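Local coordinates for protein cellulase (PDB 6XSO) that probably hydrolyses internal beta-1,4 linkages of cellulose and related plant polysaccharides such as xylan, as a broad-specificity family 5 endoglucanase, at residues M100-V103 against K104-V107. Numbering follows the deposited sequence.
Sequences MKRV and KEVV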
loop_
_atom_site.group_PDB
_atom_site.type_symbol
_atom_site.label_atom_id
_atom_site.label_comp_id
_atom_site.label_asym_id
_atom_site.label_seq_id
_atom_site.Cartn_x
_atom_site.Cartn_y
_atom_site.Cartn_z
ATOM N N MET A 100 -6.674 -8.191 -16.030
ATOM C CA MET A 100 -7.193 -8.724 -14.778
ATOM C C MET A 100 -6.684 -10.142 -14.554
ATOM O O MET A 100 -6.355 -10.516 -13.427
ATOM C CB MET A 100 -8.725 -8.679 -14.786
ATOM C CG MET A 100 -9.330 -8.903 -13.378
ATOM S SD MET A 100 -9.034 -7.584 -12.164
ATOM C CE MET A 100 -10.299 -6.417 -12.677
ATOM N N LYS A 101 -6.625 -10.940 -15.621
ATOM C CA LYS A 101 -6.062 -12.284 -15.532
ATOM C C LYS A 101 -4.618 -12.257 -15.057
ATOM O O LYS A 101 -4.203 -13.112 -14.262
ATOM C CB LYS A 101 -6.160 -12.927 -16.905
ATOM C CG LYS A 101 -5.644 -14.346 -17.000
ATOM C CD LYS A 101 -6.019 -14.974 -18.350
ATOM C CE LYS A 101 -5.457 -16.381 -18.504
ATOM N NZ LYS A 101 -5.858 -16.972 -19.819
ATOM N N ARG A 102 -3.828 -11.290 -15.525
ATOM C CA ARG A 102 -2.427 -11.239 -15.106
ATOM C C ARG A 102 -2.307 -10.861 -13.632
ATOM O O ARG A 102 -1.512 -11.454 -12.895
ATOM C CB ARG A 102 -1.615 -10.276 -15.975
ATOM C CG ARG A 102 -0.153 -10.130 -15.539
ATOM C CD ARG A 102 0.557 -11.464 -15.569
ATOM N NE ARG A 102 1.892 -11.353 -15.004
ATOM C CZ ARG A 102 2.592 -12.379 -14.534
ATOM N NH1 ARG A 102 2.080 -13.601 -14.561
ATOM N NH2 ARG A 102 3.801 -12.183 -14.040
ATOM N N VAL A 103 -3.064 -9.847 -13.195
ATOM C CA VAL A 103 -3.065 -9.473 -11.785
ATOM C C VAL A 103 -3.414 -10.684 -10.937
ATOM O O VAL A 103 -2.774 -10.956 -9.913
ATOM C CB VAL A 103 -4.040 -8.309 -11.535
ATOM C CG1 VAL A 103 -4.068 -7.987 -10.042
ATOM C CG2 VAL A 103 -3.649 -7.074 -12.346
ATOM N N LYS A 104 -4.425 -11.439 -11.358
ATOM C CA LYS A 104 -4.819 -12.637 -10.622
ATOM C C LYS A 104 -3.695 -13.676 -10.567
ATOM O O LYS A 104 -3.495 -14.315 -9.528
ATOM C CB LYS A 104 -6.094 -13.211 -11.238
ATOM C CG LYS A 104 -6.715 -14.349 -10.445
ATOM C CD LYS A 104 -7.959 -14.897 -11.141
ATOM C CE LYS A 104 -8.621 -16.009 -10.327
ATOM N NZ LYS A 104 -7.694 -17.136 -9.962
ATOM N N GLU A 105 -2.952 -13.865 -11.665
ATOM C CA GLU A 105 -1.806 -14.778 -11.626
ATOM C C GLU A 105 -0.809 -14.381 -10.542
ATOM O O GLU A 105 -0.295 -15.241 -9.810
ATOM C CB GLU A 105 -1.097 -14.835 -12.985
ATOM C CG GLU A 105 -1.886 -15.574 -14.059
ATOM C CD GLU A 105 -1.322 -15.441 -15.480
ATOM O OE1 GLU A 105 -0.381 -14.650 -15.703
ATOM O OE2 GLU A 105 -1.860 -16.106 -16.396
ATOM N N VAL A 106 -0.470 -13.093 -10.461
ATOM C CA VAL A 106 0.523 -12.669 -9.483
ATOM C C VAL A 106 -0.008 -12.861 -8.068
ATOM O O VAL A 106 0.719 -13.323 -7.175
ATOM C CB VAL A 106 0.977 -11.226 -9.777
ATOM C CG1 VAL A 106 1.955 -10.758 -8.720
ATOM C CG2 VAL A 106 1.614 -11.174 -11.159
ATOM N N VAL A 107 -1.277 -12.510 -7.832
ATOM C CA VAL A 107 -1.890 -12.764 -6.529
ATOM C C VAL A 107 -1.801 -14.244 -6.180
ATOM O O VAL A 107 -1.453 -14.609 -5.048
ATOM C CB VAL A 107 -3.344 -12.260 -6.529
ATOM C CG1 VAL A 107 -4.058 -12.688 -5.274
ATOM C CG2 VAL A 107 -3.334 -10.742 -6.684
#
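Arg102 and Glu105, three residues apart on one helix, form a salt bridge in which NH1 of Arg102 donates to OE1 of Glu105 over 2.9 Å. The bond lies nearly in the guanidinium plane but meets OE1 on its anti side, somewhat out of the carboxylate plane, with the two flat groups turned 78° apart. The bend at chi2 of Arg102 (59°) swings the chain back toward the following turn. Other partners grip the same buried group: NE pairs with Glu55, NH2 reaches the carbonyl of Thr63 and NH1 also meets the Tyr109 hydroxyl, so arginine suits a place that demands several directed donors. Replacing this arginine by alanine is likely to leave Glu55 and Glu105 without their cationic mate and to remove the flat group that packs on Val106 CG2.

Four backbone bonds join the two turns in the i to i+4 pattern of an alpha-helix, the straightest from Val107 N to Val103 O (3.0 Å, 172°). Helix 97-111 lies in the crossover that joins parallel strands 78-81 and 116-119, a beta-alpha-beta unit of the TIM barrel.

A methyl, CG2 of Val106, packs on one face of the guanidinium of Arg102, 3.6 Å above its plane and over its centre. The apolar pair Val103 CG1 and Val107 CG2 approach loosely, at 4.4 Å; these compact branched residues suit the buried side, where both touch Phe161 of helix 140-161.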